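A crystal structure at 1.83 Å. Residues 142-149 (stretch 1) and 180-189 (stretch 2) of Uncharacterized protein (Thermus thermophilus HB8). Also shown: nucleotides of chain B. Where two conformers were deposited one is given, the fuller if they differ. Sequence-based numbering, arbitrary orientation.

Stretch 1 142-149: EYARLYLE
Stretch 2, residues 180-189: VFVVHRGLPY

Stretch 1 is the later part of a helix that begins earlier in the chain. From E142 to R145 the backbone holds ordinary helical angles, about -60 to -76° in phi and -27 to -46° in psi, and the bonds L146 N to E142 O (3.1 Å) and Y147 N to Y143 O (2.8 Å) keep the alpha spacing. The winding then loosens: a wider pi-type turn spans 144-148, with E149 N reaching A144 O at 2.8 Å while L148 N makes a weak bond to the same oxygen at 3.0 Å. Y147 marks the change with phi/psi of -114/-51°.

Stretch 2 is a beta hairpin. Strand 180-184, with phi from -91 to -133° and psi from 114 to 135°, turns back through a type I' turn from H184 to L187 into strand 187-189. R185 (49/45°) and G186 (86/2°) occupy the left-handed corners. At G186 a CB would be jammed against the carbonyl O of the preceding residue, so the backbone itself calls for glycine. The ladder pairs V182 with Y189, N to O at 2.8 Å in both directions, and H184 with L187, where H184 N to L187 O is 3.0 Å and L187 N to H184 O is 3.1 Å.

The helix axis passes 10.4 Å from that of the first strand, their N-to-C directions 128° apart. The register is set by Y143 and P188, whose CA atoms lie 8.0 Å apart. The contact buries 314 Å² in total, and Y143 contributes the largest share.

Y143 points its CA-to-CB bond toward the hairpin, with chi1 m (-84°) and chi2 -68°. This carries its hydroxyl to the turn, where Y143 OH donates a short hydrogen bond to G186 O at 2.5 Å, joining the side chain to the turn backbone. Along the way the ring is lined by apolar groups: Y143 CD2 lies 3.6 Å from V183 CG2, and Y143 CZ lies 4.0 Å from P188 CD, the proline being C-gamma endo.

F181 and V183, alternate residues of one strand, both point toward the helix; V182 between them is out of reach. V183 is t (176°). F181 is also t (-175°), with chi2 76°, and its ring serves three residues of stretch 1. Y143 CB sits at the ring edge, 4.0 Å from F181 CE2; Y147 CD2 approaches F181 CZ at 4.3 Å; and L148 CD1 approaches F181 CD2 at 4.2 Å. Y147 (chi1 -68°, chi2 -3°) and L148 (m, t) both point toward the hairpin, and their contacts with F181 are purely apolar.

The two tyrosines also converge on the adenosine monophosphate. Its N6 donates to Y143 OH at 3.0 Å, nearly straight at 171°, and N6 donates to Y147 OH at 3.2 Å, more bent at 138°. The rule is economical: Y143 OH accepts from the base and donates to the turn, so one hydroxyl couples nucleotide, helix and hairpin, next to the apolar contacts made by F181, V183 and P188.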

# COMPACT_ATOMS: atom_id res chain seq x y z
N GLU A 142 6.47 -25.24 -2.06
CA GLU A 142 7.00 -24.38 -0.95
C GLU A 142 5.99 -23.25 -0.64
O GLU A 142 5.68 -23.00 0.50
CB GLU A 142 8.38 -23.88 -1.30
CG GLU A 142 9.45 -24.94 -1.08
CD GLU A 142 10.80 -24.62 -1.67
OE1 GLU A 142 10.88 -23.87 -2.67
OE2 GLU A 142 11.83 -25.12 -1.11
N TYR A 143 5.47 -22.57 -1.68
CA TYR A 143 4.41 -21.59 -1.45
C TYR A 143 3.17 -22.18 -0.82
O TYR A 143 2.57 -21.56 0.04
CB TYR A 143 4.06 -20.85 -2.73
CG TYR A 143 4.97 -19.71 -3.02
CD1 TYR A 143 4.95 -18.58 -2.22
CD2 TYR A 143 5.85 -19.74 -4.07
CE1 TYR A 143 5.75 -17.49 -2.49
CE2 TYR A 143 6.64 -18.65 -4.36
CZ TYR A 143 6.61 -17.54 -3.55
OH TYR A 143 7.45 -16.45 -3.82
N ALA A 144 2.79 -23.39 -1.23
CA ALA A 144 1.61 -24.03 -0.67
C ALA A 144 1.78 -24.29 0.81
O ALA A 144 0.84 -24.07 1.61
CB ALA A 144 1.28 -25.33 -1.41
N ARG A 145 2.95 -24.73 1.23
CA ARG A 145 3.09 -25.02 2.65
C ARG A 145 3.24 -23.72 3.49
O ARG A 145 2.87 -23.70 4.65
CB ARG A 145 4.18 -26.07 2.93
CG ARG A 145 5.59 -25.63 2.63
CD ARG A 145 6.64 -26.68 3.06
NE ARG A 145 6.49 -27.00 4.46
CZ ARG A 145 6.91 -28.11 5.04
NH1 ARG A 145 7.61 -29.02 4.36
NH2 ARG A 145 6.67 -28.26 6.34
N LEU A 146 3.77 -22.66 2.90
CA LEU A 146 3.95 -21.36 3.60
C LEU A 146 2.71 -20.47 3.58
O LEU A 146 2.51 -19.72 4.53
CB LEU A 146 5.11 -20.57 2.97
CG LEU A 146 6.53 -21.16 3.17
CD1 LEU A 146 7.58 -20.31 2.49
CD2 LEU A 146 6.80 -21.29 4.65
N TYR A 147 1.90 -20.55 2.53
CA TYR A 147 0.74 -19.66 2.34
C TYR A 147 -0.59 -20.40 2.40
O TYR A 147 -1.52 -19.97 3.08
CB TYR A 147 0.79 -18.98 0.98
CG TYR A 147 1.90 -17.96 0.74
CD1 TYR A 147 2.81 -17.61 1.74
CD2 TYR A 147 2.01 -17.33 -0.49
CE1 TYR A 147 3.80 -16.65 1.50
CE2 TYR A 147 3.00 -16.38 -0.75
CZ TYR A 147 3.88 -16.04 0.25
OH TYR A 147 4.85 -15.07 0.00
N LEU A 148 -0.71 -21.48 1.62
CA LEU A 148 -2.02 -22.08 1.45
C LEU A 148 -2.41 -22.97 2.62
O LEU A 148 -3.50 -22.83 3.20
CB LEU A 148 -2.09 -22.84 0.14
CG LEU A 148 -1.77 -22.00 -1.08
CD1 LEU A 148 -1.95 -22.85 -2.32
CD2 LEU A 148 -2.60 -20.73 -1.16
N GLU A 149 -1.52 -23.86 3.02
CA GLU A 149 -1.79 -24.74 4.14
C GLU A 149 -2.17 -23.96 5.41
O GLU A 149 -3.20 -24.26 6.02
CB GLU A 149 -0.59 -25.68 4.39
CG GLU A 149 -0.81 -26.69 5.51
CD GLU A 149 -0.74 -26.07 6.91
OE1 GLU A 149 0.12 -25.18 7.15
OE2 GLU A 149 -1.53 -26.49 7.79
N VAL A 180 -6.68 -19.11 -10.44
CA VAL A 180 -5.67 -20.16 -10.38
C VAL A 180 -4.44 -19.57 -9.72
O VAL A 180 -4.04 -18.47 -10.09
CB VAL A 180 -5.28 -20.63 -11.80
CG1 VAL A 180 -4.32 -21.81 -11.73
CG2 VAL A 180 -6.52 -21.01 -12.61
N PHE A 181 -3.83 -20.31 -8.79
CA PHE A 181 -2.63 -19.84 -8.09
C PHE A 181 -1.43 -20.33 -8.88
O PHE A 181 -1.21 -21.55 -8.99
CB PHE A 181 -2.62 -20.44 -6.69
CG PHE A 181 -1.48 -19.94 -5.84
CD1 PHE A 181 -1.53 -18.67 -5.31
CD2 PHE A 181 -0.38 -20.75 -5.57
CE1 PHE A 181 -0.50 -18.17 -4.52
CE2 PHE A 181 0.65 -20.27 -4.77
CZ PHE A 181 0.59 -18.99 -4.25
N VAL A 182 -0.67 -19.41 -9.47
CA VAL A 182 0.42 -19.76 -10.35
C VAL A 182 1.75 -19.33 -9.68
O VAL A 182 1.87 -18.21 -9.18
CB VAL A 182 0.26 -19.10 -11.75
CG1 VAL A 182 1.35 -19.52 -12.72
CG2 VAL A 182 -1.11 -19.43 -12.35
N VAL A 183 2.71 -20.23 -9.66
CA VAL A 183 4.10 -19.91 -9.24
C VAL A 183 5.02 -20.04 -10.41
O VAL A 183 5.13 -21.09 -11.04
CB VAL A 183 4.55 -20.75 -8.05
CG1 VAL A 183 6.01 -20.46 -7.72
CG2 VAL A 183 3.65 -20.48 -6.86
N HIS A 184 5.65 -18.94 -10.75
CA HIS A 184 6.54 -18.86 -11.88
C HIS A 184 7.82 -18.18 -11.47
O HIS A 184 7.78 -17.03 -10.98
CB HIS A 184 5.90 -18.07 -12.99
CG HIS A 184 6.76 -17.97 -14.21
ND1 HIS A 184 7.04 -19.06 -15.00
CD2 HIS A 184 7.40 -16.92 -14.76
CE1 HIS A 184 7.84 -18.68 -15.99
NE2 HIS A 184 8.05 -17.38 -15.88
N ARG A 185 8.93 -18.90 -11.63
CA ARG A 185 10.28 -18.45 -11.32
C ARG A 185 10.33 -17.82 -9.91
O ARG A 185 10.87 -16.74 -9.71
CB ARG A 185 10.82 -17.49 -12.38
CG ARG A 185 10.86 -18.13 -13.78
CD ARG A 185 11.33 -17.18 -14.86
NE ARG A 185 12.73 -16.82 -14.72
CZ ARG A 185 13.33 -15.79 -15.34
NH1 ARG A 185 12.67 -14.99 -16.17
NH2 ARG A 185 14.62 -15.56 -15.11
N GLY A 186 9.70 -18.50 -8.98
CA GLY A 186 9.77 -18.10 -7.58
C GLY A 186 8.78 -17.06 -7.10
O GLY A 186 8.85 -16.68 -5.93
N LEU A 187 7.87 -16.60 -7.96
CA LEU A 187 6.91 -15.58 -7.58
C LEU A 187 5.47 -16.04 -7.77
O LEU A 187 5.19 -16.87 -8.66
CB LEU A 187 7.16 -14.30 -8.38
CG LEU A 187 8.49 -13.58 -8.18
CD1 LEU A 187 8.51 -12.40 -9.15
CD2 LEU A 187 8.62 -13.14 -6.73
N PRO A 188 4.57 -15.57 -6.88
CA PRO A 188 3.17 -15.95 -6.92
C PRO A 188 2.32 -15.00 -7.74
O PRO A 188 2.52 -13.78 -7.69
CB PRO A 188 2.76 -15.88 -5.45
CG PRO A 188 3.58 -14.74 -4.94
CD PRO A 188 4.84 -14.68 -5.73
N TYR A 189 1.32 -15.59 -8.39
CA TYR A 189 0.35 -14.89 -9.24
C TYR A 189 -1.01 -15.51 -8.98
O TYR A 189 -1.12 -16.72 -8.78
CB TYR A 189 0.71 -15.05 -10.72
CG TYR A 189 2.08 -14.54 -11.07
CD1 TYR A 189 3.20 -15.33 -10.86
CD2 TYR A 189 2.26 -13.28 -11.59
CE1 TYR A 189 4.47 -14.88 -11.15
CE2 TYR A 189 3.53 -12.81 -11.92
CZ TYR A 189 4.63 -13.61 -11.69
OH TYR A 189 5.89 -13.14 -11.97
P A B 2 7.90 -8.25 4.83
OP1 A B 2 6.53 -8.85 4.80
OP2 A B 2 9.05 -8.93 5.52
O5' A B 2 8.33 -8.00 3.31
C5' A B 2 9.71 -7.64 3.04
C4' A B 2 9.90 -7.51 1.55
O4' A B 2 9.73 -8.82 0.94
C3' A B 2 8.94 -6.57 0.83
O3' A B 2 9.61 -5.80 -0.16
C2' A B 2 7.97 -7.53 0.15
O2' A B 2 7.43 -6.99 -1.04
C1' A B 2 8.88 -8.70 -0.17
N9 A B 2 8.20 -9.96 -0.41
C8 A B 2 6.93 -10.32 -0.02
N7 A B 2 6.59 -11.51 -0.45
C5 A B 2 7.69 -11.95 -1.18
C6 A B 2 7.94 -13.14 -1.90
N6 A B 2 7.03 -14.10 -2.07
N1 A B 2 9.16 -13.27 -2.47
C2 A B 2 10.02 -12.25 -2.37
N3 A B 2 9.89 -11.08 -1.73
C4 A B 2 8.69 -11.00 -1.16